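Local coordinates for protein (superoxide dismutase) (Sulfolobus acidocaldarius, PDB 1B06) that catalyses the dismutation of superoxide radicals to hydrogen peroxide and oxygen at an iron centre, one Fe cation being bound per subunit, at residues H33-H38 with H84-W88; L48-L52 with I70-L74; V137-N142 with H159-V165; L167-E171 with Y187-W192. All coordinates share one frame. Numbering follows the deposited sequence.

In the fold
From the N terminus, helix 27-57 runs out and helix 67-89 comes back, and contacts 1 and 2 join them at two levels. Contact 2 closes the shorter loop and is nested inside the one closed by contact 1; their centres lie about 20 Å apart. Contacts 3 and 4 follow in series in the C-terminal domain. Contact 3 brings the loop before strand 165-170 back onto strand 134-140, and contact 4 sets that last strand against helix 184-191. The two share a sheet, with L138 N 2.9 Å from L167 O. Contacts 1 and 4 meet at the iron, joining the helical hairpin to the C-terminal domain, and I86 packs on V165 between contacts 1 and 3.

Contact 1 (H33-H38 with H84-W88); sequences HYNGHH and HAIYW. With FE (Fe (III) ion), chain G.
Two histidine nitrogens, H33 NE2 and H84 NE2, approach to 3.1 Å without hydrogen bonding, because both ligate the same Fe(III), each 2.2 Å from FE. Both segments are helical and nearly antiparallel (168°), with axes 12.0 Å apart, a gap filled by aromatic rings. The nearest CA atoms, of H38 and H84, are 6.6 Å apart. Segment 33-38 contains a pi-type turn, with H38 N bonded to H33 O at 3.1 Å. H33 and H38 are both chi1 t; H84 (chi1 -85°, chi2 88°) and W88 (chi1 -54°) are m. The W88 indole directs its edge at the H33 face (centroids 4.9 Å, planes 77°), receives the Y34 edge in an offset edge-to-face pair, and donates from NE1 to H38 ND1 (2.9 Å, 161°). H84 CB sits 3.7 Å from the H38 ring centroid, a CH-pi contact. Water 1 links H33 ND1 (2.7 Å, weak) to Y87 OH (3.2 Å), which also hydrogen-bonds Y187 OH. This aromatic cluster beside the metal belongs to the alpha-hairpin domain of Fe/Mn superoxide dismutases. D170 and H174 complete the protein ligands and water 2 also binds; Y87 packs on D170, and I86 on V165 and I168, all three of strand 165-170.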
# COMPACT_ATOMS: atom_id res chain seq x y z
N HIS A 33 -24.06 0.46 -8.97
CA HIS A 33 -22.85 -0.35 -8.80
C HIS A 33 -22.39 -0.86 -10.16
O HIS A 33 -21.20 -0.88 -10.46
CB HIS A 33 -23.16 -1.54 -7.89
CG HIS A 33 -21.94 -2.20 -7.31
ND1 HIS A 33 -22.02 -3.16 -6.33
CD2 HIS A 33 -20.62 -2.01 -7.56
CE1 HIS A 33 -20.80 -3.55 -6.00
NE2 HIS A 33 -19.93 -2.86 -6.73
N TYR A 34 -23.36 -1.27 -10.97
CA TYR A 34 -23.09 -1.81 -12.29
C TYR A 34 -22.96 -0.72 -13.36
O TYR A 34 -21.93 -0.63 -14.03
CB TYR A 34 -24.21 -2.79 -12.68
CG TYR A 34 -24.14 -3.27 -14.11
CD1 TYR A 34 -23.14 -4.14 -14.53
CD2 TYR A 34 -25.07 -2.83 -15.05
CE1 TYR A 34 -23.05 -4.55 -15.85
CE2 TYR A 34 -24.99 -3.24 -16.38
CZ TYR A 34 -23.98 -4.09 -16.77
OH TYR A 34 -23.87 -4.47 -18.09
N ASN A 35 -23.99 0.11 -13.52
CA ASN A 35 -23.96 1.16 -14.52
C ASN A 35 -23.07 2.34 -14.17
O ASN A 35 -22.65 3.09 -15.04
CB ASN A 35 -25.38 1.68 -14.78
CG ASN A 35 -26.23 0.66 -15.49
OD1 ASN A 35 -25.90 0.20 -16.58
ND2 ASN A 35 -27.34 0.29 -14.86
N GLY A 36 -22.77 2.50 -12.88
CA GLY A 36 -21.93 3.61 -12.47
C GLY A 36 -20.48 3.22 -12.27
O GLY A 36 -19.62 3.57 -13.07
N HIS A 37 -20.22 2.47 -11.20
CA HIS A 37 -18.87 2.05 -10.86
C HIS A 37 -18.18 1.13 -11.87
O HIS A 37 -17.12 1.47 -12.40
CB HIS A 37 -18.87 1.40 -9.46
CG HIS A 37 -19.35 2.32 -8.38
ND1 HIS A 37 -18.53 3.24 -7.77
CD2 HIS A 37 -20.57 2.46 -7.81
CE1 HIS A 37 -19.23 3.92 -6.88
NE2 HIS A 37 -20.47 3.47 -6.88
N HIS A 38 -18.77 -0.03 -12.15
CA HIS A 38 -18.14 -0.96 -13.09
C HIS A 38 -17.87 -0.31 -14.44
O HIS A 38 -16.77 -0.41 -14.97
CB HIS A 38 -19.00 -2.21 -13.26
CG HIS A 38 -18.29 -3.35 -13.92
ND1 HIS A 38 -18.83 -4.61 -14.01
CD2 HIS A 38 -17.10 -3.40 -14.56
CE1 HIS A 38 -18.00 -5.40 -14.67
NE2 HIS A 38 -16.94 -4.69 -15.02
N HIS A 84 -15.16 -7.07 -10.63
CA HIS A 84 -16.60 -6.86 -10.65
C HIS A 84 -17.26 -7.87 -11.59
O HIS A 84 -18.36 -8.34 -11.34
CB HIS A 84 -16.93 -5.43 -11.08
CG HIS A 84 -16.90 -4.45 -9.96
ND1 HIS A 84 -15.74 -3.80 -9.58
CD2 HIS A 84 -17.85 -4.06 -9.09
CE1 HIS A 84 -15.99 -3.06 -8.52
NE2 HIS A 84 -17.27 -3.20 -8.20
N ALA A 85 -16.55 -8.20 -12.67
CA ALA A 85 -17.06 -9.16 -13.64
C ALA A 85 -17.24 -10.52 -12.98
O ALA A 85 -18.20 -11.23 -13.28
CB ALA A 85 -16.09 -9.26 -14.81
N ILE A 86 -16.32 -10.90 -12.10
CA ILE A 86 -16.43 -12.18 -11.41
C ILE A 86 -17.57 -12.10 -10.38
O ILE A 86 -18.37 -13.02 -10.25
CB ILE A 86 -15.13 -12.53 -10.68
CG1 ILE A 86 -14.00 -12.75 -11.69
CG2 ILE A 86 -15.32 -13.79 -9.84
CD1 ILE A 86 -12.61 -12.66 -11.08
N TYR A 87 -17.60 -10.99 -9.66
CA TYR A 87 -18.59 -10.73 -8.62
C TYR A 87 -20.03 -10.93 -9.09
O TYR A 87 -20.81 -11.63 -8.43
CB TYR A 87 -18.39 -9.30 -8.11
CG TYR A 87 -19.32 -8.84 -7.00
CD1 TYR A 87 -19.44 -9.57 -5.81
CD2 TYR A 87 -20.03 -7.65 -7.12
CE1 TYR A 87 -20.26 -9.11 -4.76
CE2 TYR A 87 -20.84 -7.18 -6.08
CZ TYR A 87 -20.95 -7.91 -4.91
OH TYR A 87 -21.75 -7.43 -3.89
N TRP A 88 -20.39 -10.34 -10.23
CA TRP A 88 -21.75 -10.47 -10.76
C TRP A 88 -22.10 -11.93 -11.04
O TRP A 88 -23.20 -12.38 -10.74
CB TRP A 88 -21.92 -9.68 -12.06
CG TRP A 88 -21.55 -8.22 -11.97
CD1 TRP A 88 -20.80 -7.52 -12.87
CD2 TRP A 88 -21.92 -7.29 -10.95
NE1 TRP A 88 -20.68 -6.21 -12.48
CE2 TRP A 88 -21.35 -6.04 -11.30
CE3 TRP A 88 -22.67 -7.38 -9.77
CZ2 TRP A 88 -21.51 -4.89 -10.51
CZ3 TRP A 88 -22.83 -6.24 -8.98
CH2 TRP A 88 -22.25 -5.01 -9.36
FE FE G . -17.80 -2.59 -6.16
O HOH W 1 -23.14 -4.58 -4.26
O HOH W 2 -15.78 -2.46 -5.67

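Contact 2 (L48-L52 with I70-L74)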
# COMPACT_ATOMS: atom_id res chain seq x y z
N LEU A 48 -6.69 4.98 -20.28
CA LEU A 48 -5.28 4.91 -19.90
C LEU A 48 -4.52 4.07 -20.91
O LEU A 48 -3.33 4.27 -21.13
CB LEU A 48 -5.12 4.32 -18.50
CG LEU A 48 -5.38 5.29 -17.35
CD1 LEU A 48 -5.31 4.52 -16.05
CD2 LEU A 48 -4.36 6.42 -17.36
N LEU A 49 -5.22 3.12 -21.54
CA LEU A 49 -4.60 2.27 -22.55
C LEU A 49 -4.31 3.11 -23.79
O LEU A 49 -3.33 2.88 -24.50
CB LEU A 49 -5.53 1.11 -22.90
CG LEU A 49 -5.52 -0.10 -21.96
CD1 LEU A 49 -6.49 -1.16 -22.46
CD2 LEU A 49 -4.11 -0.67 -21.87
N ASP A 50 -5.16 4.10 -24.05
CA ASP A 50 -4.97 4.99 -25.18
C ASP A 50 -3.65 5.73 -24.99
O ASP A 50 -2.84 5.81 -25.92
CB ASP A 50 -6.12 6.01 -25.24
CG ASP A 50 -7.42 5.39 -25.71
OD1 ASP A 50 -7.38 4.37 -26.42
OD2 ASP A 50 -8.49 5.93 -25.35
N ARG A 51 -3.43 6.26 -23.79
CA ARG A 51 -2.20 6.98 -23.48
C ARG A 51 -0.98 6.08 -23.57
O ARG A 51 0.05 6.47 -24.13
CB ARG A 51 -2.28 7.60 -22.09
CG ARG A 51 -2.80 9.02 -22.09
CD ARG A 51 -2.91 9.57 -20.68
NE ARG A 51 -1.66 10.17 -20.21
CZ ARG A 51 -1.10 11.26 -20.73
NH1 ARG A 51 -1.67 11.89 -21.74
NH2 ARG A 51 0.03 11.74 -20.22
N LEU A 52 -1.08 4.87 -23.02
CA LEU A 52 0.04 3.94 -23.06
C LEU A 52 0.38 3.60 -24.51
O LEU A 52 1.55 3.49 -24.88
CB LEU A 52 -0.31 2.65 -22.29
CG LEU A 52 0.83 1.63 -22.13
CD1 LEU A 52 2.05 2.30 -21.51
CD2 LEU A 52 0.36 0.47 -21.24
N ILE A 70 0.31 6.24 -15.07
CA ILE A 70 -0.37 5.41 -16.05
C ILE A 70 -0.44 3.95 -15.59
O ILE A 70 -1.50 3.33 -15.63
CB ILE A 70 0.34 5.48 -17.42
CG1 ILE A 70 0.24 6.90 -17.98
CG2 ILE A 70 -0.26 4.47 -18.39
CD1 ILE A 70 1.17 7.17 -19.16
N LEU A 71 0.70 3.42 -15.16
CA LEU A 71 0.77 2.03 -14.71
C LEU A 71 -0.07 1.75 -13.47
O LEU A 71 -0.79 0.76 -13.43
CB LEU A 71 2.22 1.64 -14.44
CG LEU A 71 3.10 1.50 -15.69
CD1 LEU A 71 4.51 1.17 -15.26
CD2 LEU A 71 2.53 0.43 -16.61
N ARG A 72 0.03 2.59 -12.45
CA ARG A 72 -0.75 2.37 -11.24
C ARG A 72 -2.25 2.61 -11.52
O ARG A 72 -3.11 1.98 -10.89
CB ARG A 72 -0.26 3.27 -10.11
CG ARG A 72 -0.60 2.72 -8.73
CD ARG A 72 0.29 3.26 -7.62
NE ARG A 72 -0.08 2.69 -6.32
CZ ARG A 72 -0.96 3.24 -5.48
NH1 ARG A 72 -1.57 4.37 -5.79
NH2 ARG A 72 -1.22 2.64 -4.32
N GLY A 73 -2.54 3.50 -12.45
CA GLY A 73 -3.93 3.77 -12.79
C GLY A 73 -4.52 2.55 -13.46
O GLY A 73 -5.72 2.30 -13.37
N LEU A 74 -3.67 1.79 -14.14
CA LEU A 74 -4.12 0.60 -14.83
C LEU A 74 -4.44 -0.57 -13.88
O LEU A 74 -5.43 -1.28 -14.12
CB LEU A 74 -3.09 0.17 -15.88
CG LEU A 74 -3.14 1.01 -17.16
CD1 LEU A 74 -1.89 0.78 -17.98
CD2 LEU A 74 -4.38 0.64 -17.97
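L48 makes the closest approach, through CD1. Its CA-to-CB bond points toward segment 70-74, and CD1 lies 3.3 Å from G73 C, 3.7 Å from L74 N and 4.0 Å from I70 O, so the methyl rests directly on backbone. The glycine permits this: an ideal CB on G73 would be only 2.7 Å from L48 CD1, a clash. L48 CB also meets L74 CD2 at 3.8 Å. L49 starts away from the partner helix, yet its end returns, bringing CD2 to 4.1 Å from L74 CD2. R51 passes I70 with its NE 4.3 Å from I70 CD1, while its charge is met by D66 of the fourth subunit in a salt bridge. At L52, chi1 is t and chi2 p; CB lies 4.3 Å from I70 CG2 and CD2 4.0 Å from L74 CD1. Thus L52 packs against both I70 and L74, one helical turn apart.

The segment axes pass at 10.1 Å and cross at -148°, with L48 and I70 CA atoms nearest at 6.3 Å; the 358 Å² buried is dominated by apolar groups. Q148 of the third subunit packs on L49, L52 and L74, extending the interface into the tetramer. This is antiparallel helix-helix packing in the long hairpin of the N-terminal domain of Fe/Mn superoxide dismutases, well away from the iron.

Contact 3 (V137-N142 with H159-V165); sequences VLYYDN and HIAELPV
Y139 makes the largest contribution, 132 Å² buried, with chi1 m (-59°) and chi2 -76° carrying its ring along the 159-165 loop. Its OH hydrogen-bonds H159 ND1 at 2.8 Å, H159 being m (-76°, chi2 -63°). Beside the ring lie I160 CD1 (4.2 Å from Y139 CD2), L163 CB (3.9 Å from Y139 CD1) and V165 CG2 (4.1 Å from Y139 CE1). I160 and L163 are both m at chi1; a type II turn between them has E162 at phi 69°. The segments meet where strands 134-140 and 165-170 pair in the antiparallel sheet of the C-terminal domain: Y139 and V165 form a non-hydrogen-bonded pair, CA atoms 4.8 Å apart, with side chains on one face. Y140 N bonds weakly to P164 O (3.3 Å, 149°), and Y139 CA approaches P164 O at 3.3 Å. V137 and V165, both t, meet CG1 to CG1 at 3.4 Å. L163 CD2 lies 3.7 Å from D141 OD1, salt-bridged to K82 of the third subunit, whose Y9 hydrogen-bonds D141 OD2.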
# COMPACT_ATOMS: atom_id res chain seq x y z
N VAL A 137 -11.44 -12.64 -0.84
CA VAL A 137 -11.44 -13.63 -1.89
C VAL A 137 -11.00 -15.01 -1.43
O VAL A 137 -10.31 -15.15 -0.42
CB VAL A 137 -10.48 -13.17 -3.02
CG1 VAL A 137 -10.62 -14.06 -4.23
CG2 VAL A 137 -10.76 -11.72 -3.39
N LEU A 138 -11.41 -16.02 -2.18
CA LEU A 138 -11.01 -17.39 -1.92
C LEU A 138 -10.32 -17.85 -3.20
O LEU A 138 -10.96 -17.96 -4.25
CB LEU A 138 -12.21 -18.30 -1.63
CG LEU A 138 -11.77 -19.73 -1.31
CD1 LEU A 138 -11.08 -19.75 0.04
CD2 LEU A 138 -12.96 -20.67 -1.31
N TYR A 139 -9.02 -18.10 -3.11
CA TYR A 139 -8.25 -18.54 -4.26
C TYR A 139 -8.06 -20.04 -4.18
O TYR A 139 -8.22 -20.64 -3.12
CB TYR A 139 -6.83 -17.95 -4.27
CG TYR A 139 -6.72 -16.44 -4.31
CD1 TYR A 139 -6.94 -15.73 -5.48
CD2 TYR A 139 -6.33 -15.73 -3.16
CE1 TYR A 139 -6.80 -14.34 -5.52
CE2 TYR A 139 -6.18 -14.35 -3.19
CZ TYR A 139 -6.41 -13.66 -4.38
OH TYR A 139 -6.27 -12.29 -4.41
N TYR A 140 -7.72 -20.65 -5.31
CA TYR A 140 -7.42 -22.06 -5.31
C TYR A 140 -5.95 -22.12 -5.70
O TYR A 140 -5.58 -21.65 -6.78
CB TYR A 140 -8.23 -22.83 -6.35
CG TYR A 140 -7.71 -24.23 -6.51
CD1 TYR A 140 -7.67 -25.10 -5.42
CD2 TYR A 140 -7.22 -24.68 -7.73
CE1 TYR A 140 -7.15 -26.38 -5.54
CE2 TYR A 140 -6.69 -25.97 -7.87
CZ TYR A 140 -6.66 -26.81 -6.76
OH TYR A 140 -6.13 -28.08 -6.88
N ASP A 141 -5.12 -22.65 -4.81
CA ASP A 141 -3.69 -22.75 -5.09
C ASP A 141 -3.37 -24.11 -5.67
O ASP A 141 -3.34 -25.11 -4.96
CB ASP A 141 -2.88 -22.52 -3.82
CG ASP A 141 -1.38 -22.53 -4.09
OD1 ASP A 141 -0.99 -22.35 -5.26
OD2 ASP A 141 -0.60 -22.72 -3.13
N ASN A 142 -3.12 -24.14 -6.97
CA ASN A 142 -2.80 -25.37 -7.68
C ASN A 142 -1.49 -26.00 -7.20
O ASN A 142 -1.29 -27.20 -7.32
CB ASN A 142 -2.70 -25.09 -9.18
CG ASN A 142 -2.42 -23.63 -9.47
OD1 ASN A 142 -3.34 -22.82 -9.58
ND2 ASN A 142 -1.14 -23.29 -9.59
N HIS A 159 -3.21 -9.44 -3.70
CA HIS A 159 -3.53 -10.57 -4.55
C HIS A 159 -2.35 -11.53 -4.52
O HIS A 159 -1.21 -11.11 -4.33
CB HIS A 159 -3.72 -10.15 -6.02
CG HIS A 159 -5.01 -9.47 -6.31
ND1 HIS A 159 -6.23 -10.09 -6.16
CD2 HIS A 159 -5.28 -8.23 -6.78
CE1 HIS A 159 -7.20 -9.26 -6.52
NE2 HIS A 159 -6.64 -8.12 -6.90
N ILE A 160 -2.62 -12.81 -4.70
CA ILE A 160 -1.55 -13.79 -4.76
C ILE A 160 -1.45 -14.04 -6.27
O ILE A 160 -2.41 -14.48 -6.90
CB ILE A 160 -1.89 -15.09 -4.00
CG1 ILE A 160 -1.99 -14.80 -2.50
CG2 ILE A 160 -0.81 -16.13 -4.25
CD1 ILE A 160 -2.37 -16.01 -1.66
N ALA A 161 -0.28 -13.72 -6.83
CA ALA A 161 -0.02 -13.85 -8.26
C ALA A 161 -0.47 -15.13 -8.94
O ALA A 161 -0.21 -16.22 -8.46
CB ALA A 161 1.47 -13.62 -8.54
N GLU A 162 -1.17 -14.96 -10.07
CA GLU A 162 -1.65 -16.06 -10.91
C GLU A 162 -2.77 -16.97 -10.40
O GLU A 162 -3.33 -17.74 -11.19
CB GLU A 162 -0.47 -16.94 -11.32
CG GLU A 162 0.75 -16.19 -11.80
CD GLU A 162 1.77 -17.11 -12.43
OE1 GLU A 162 2.25 -18.03 -11.74
OE2 GLU A 162 2.09 -16.91 -13.62
N LEU A 163 -3.12 -16.90 -9.13
CA LEU A 163 -4.16 -17.77 -8.61
C LEU A 163 -5.57 -17.35 -9.01
O LEU A 163 -5.91 -16.16 -8.99
CB LEU A 163 -4.07 -17.85 -7.08
CG LEU A 163 -2.74 -18.34 -6.48
CD1 LEU A 163 -2.97 -18.75 -5.03
CD2 LEU A 163 -2.21 -19.52 -7.28
N PRO A 164 -6.41 -18.31 -9.42
CA PRO A 164 -7.79 -18.05 -9.84
C PRO A 164 -8.72 -17.78 -8.65
O PRO A 164 -8.54 -18.35 -7.57
CB PRO A 164 -8.20 -19.31 -10.59
CG PRO A 164 -7.38 -20.38 -9.95
CD PRO A 164 -6.07 -19.74 -9.57
N VAL A 165 -9.70 -16.92 -8.87
CA VAL A 165 -10.67 -16.57 -7.85
C VAL A 165 -11.82 -17.57 -7.91
O VAL A 165 -12.38 -17.81 -8.97
CB VAL A 165 -11.20 -15.15 -8.10
CG1 VAL A 165 -12.28 -14.82 -7.08
CG2 VAL A 165 -10.06 -14.15 -8.02

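Contact 4 (L167-E171 with Y187-W192); sequences LIVDE and YLNAWW. With FE (Fe (III) ion), chain G.
This is a buried strand-on-helix contact in the C-terminal domain, where the last strand of the sheet, 165-170, packs against helix 184-191 beside the iron site. The axes of 168-170 and 187-191 pass at 10.3 Å and cross at 140°; V169 and W191 have the nearest CA atoms, 8.0 Å apart. The chain turns a corner at L167, and residues 168-170 are extended. V169 (chi1 -144°, between wells) points toward the helix. Its CG1 lies 3.4 Å from the centroid of the W191 five-membered ring, 12° off the normal, a CH-pi contact, and its CG2 is 3.3 Å from W191 CH2. W191 is t (chi2 73°), and L167 CG reaches its CH2 at 3.9 Å. Water 3 donates to I168 O (2.8 Å) and accepts from W191 NE1 (3.0 Å). Y187, chi1 155°, donates OH to D170 O at 2.8 Å, and its OH also hydrogen-bonds Y87 OH. D170, chi1 t, binds FE through OD2 at 1.9 Å, while its OD1 accepts from F172 N. The helix thus holds the backbone of a metal ligand through a tyrosine hydroxyl, and the carboxylate supplies a charged oxygen ligand, with H33, H84, H174 and water 2 completing the five atoms round FE.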
# COMPACT_ATOMS: atom_id res chain seq x y z
N LEU A 167 -14.32 -17.69 -5.04
CA LEU A 167 -15.40 -17.01 -4.33
C LEU A 167 -14.96 -15.58 -4.03
O LEU A 167 -13.80 -15.34 -3.73
CB LEU A 167 -15.71 -17.76 -3.02
CG LEU A 167 -16.92 -17.30 -2.20
CD1 LEU A 167 -18.20 -17.60 -2.95
CD2 LEU A 167 -16.92 -18.02 -0.85
N ILE A 168 -15.89 -14.63 -4.09
CA ILE A 168 -15.52 -13.24 -3.84
C ILE A 168 -16.65 -12.35 -3.35
O ILE A 168 -17.80 -12.49 -3.77
CB ILE A 168 -14.94 -12.62 -5.12
CG1 ILE A 168 -14.43 -11.20 -4.84
CG2 ILE A 168 -16.00 -12.61 -6.21
CD1 ILE A 168 -13.43 -10.71 -5.86
N VAL A 169 -16.32 -11.43 -2.45
CA VAL A 169 -17.29 -10.48 -1.91
C VAL A 169 -16.72 -9.08 -2.00
O VAL A 169 -15.60 -8.83 -1.54
CB VAL A 169 -17.58 -10.68 -0.41
CG1 VAL A 169 -19.04 -10.39 -0.15
CG2 VAL A 169 -17.20 -12.07 0.03
N ASP A 170 -17.50 -8.17 -2.57
CA ASP A 170 -17.09 -6.78 -2.71
C ASP A 170 -17.34 -6.12 -1.36
O ASP A 170 -18.44 -6.24 -0.82
CB ASP A 170 -17.92 -6.08 -3.79
CG ASP A 170 -17.40 -4.69 -4.13
OD1 ASP A 170 -16.51 -4.17 -3.43
OD2 ASP A 170 -17.91 -4.12 -5.12
N GLU A 171 -16.33 -5.44 -0.82
CA GLU A 171 -16.49 -4.78 0.47
C GLU A 171 -16.25 -3.28 0.42
O GLU A 171 -16.01 -2.64 1.45
CB GLU A 171 -15.59 -5.44 1.51
CG GLU A 171 -16.17 -6.73 2.09
CD GLU A 171 -15.37 -7.27 3.25
OE1 GLU A 171 -15.53 -6.77 4.39
OE2 GLU A 171 -14.56 -8.19 3.02
N TYR A 187 -24.44 -6.86 5.97
CA TYR A 187 -24.38 -7.06 4.52
C TYR A 187 -23.72 -8.41 4.22
O TYR A 187 -24.20 -9.16 3.37
CB TYR A 187 -23.58 -5.92 3.87
CG TYR A 187 -22.93 -6.26 2.54
CD1 TYR A 187 -23.70 -6.52 1.41
CD2 TYR A 187 -21.54 -6.28 2.41
CE1 TYR A 187 -23.10 -6.80 0.17
CE2 TYR A 187 -20.93 -6.57 1.18
CZ TYR A 187 -21.71 -6.82 0.07
OH TYR A 187 -21.10 -7.11 -1.14
N LEU A 188 -22.64 -8.72 4.93
CA LEU A 188 -21.94 -9.98 4.72
C LEU A 188 -22.83 -11.19 5.03
O LEU A 188 -22.76 -12.21 4.36
CB LEU A 188 -20.67 -10.03 5.57
CG LEU A 188 -19.56 -9.06 5.13
CD1 LEU A 188 -18.51 -8.94 6.24
CD2 LEU A 188 -18.94 -9.56 3.82
N ASN A 189 -23.66 -11.07 6.06
CA ASN A 189 -24.57 -12.15 6.42
C ASN A 189 -25.63 -12.33 5.34
O ASN A 189 -26.03 -13.46 5.03
CB ASN A 189 -25.25 -11.85 7.75
CG ASN A 189 -24.43 -12.32 8.93
OD1 ASN A 189 -23.64 -13.25 8.81
ND2 ASN A 189 -24.62 -11.69 10.08
N ALA A 190 -26.08 -11.23 4.75
CA ALA A 190 -27.08 -11.30 3.69
C ALA A 190 -26.51 -11.89 2.41
O ALA A 190 -27.16 -12.69 1.74
CB ALA A 190 -27.63 -9.91 3.40
N TRP A 191 -25.28 -11.50 2.09
CA TRP A 191 -24.59 -11.96 0.88
C TRP A 191 -24.56 -13.48 0.73
O TRP A 191 -24.67 -13.99 -0.39
CB TRP A 191 -23.16 -11.38 0.86
CG TRP A 191 -22.25 -12.02 -0.16
CD1 TRP A 191 -22.28 -11.84 -1.51
CD2 TRP A 191 -21.21 -12.97 0.10
NE1 TRP A 191 -21.32 -12.63 -2.12
CE2 TRP A 191 -20.65 -13.33 -1.15
CE3 TRP A 191 -20.69 -13.55 1.26
CZ2 TRP A 191 -19.60 -14.25 -1.27
CZ3 TRP A 191 -19.65 -14.47 1.15
CH2 TRP A 191 -19.12 -14.80 -0.11
N TRP A 192 -24.43 -14.21 1.83
CA TRP A 192 -24.39 -15.67 1.78
C TRP A 192 -25.64 -16.25 1.11
O TRP A 192 -25.60 -17.35 0.55
CB TRP A 192 -24.26 -16.27 3.19
CG TRP A 192 -22.89 -16.11 3.81
CD1 TRP A 192 -22.55 -15.30 4.85
CD2 TRP A 192 -21.68 -16.78 3.42
NE1 TRP A 192 -21.22 -15.42 5.14
CE2 TRP A 192 -20.66 -16.32 4.28
CE3 TRP A 192 -21.36 -17.72 2.43
CZ2 TRP A 192 -19.33 -16.78 4.18
CZ3 TRP A 192 -20.04 -18.18 2.34
CH2 TRP A 192 -19.05 -17.70 3.21
FE FE G . -17.80 -2.59 -6.16
O HOH W 3 -20.20 -13.62 -4.67
O HOH W 2 -15.78 -2.46 -5.67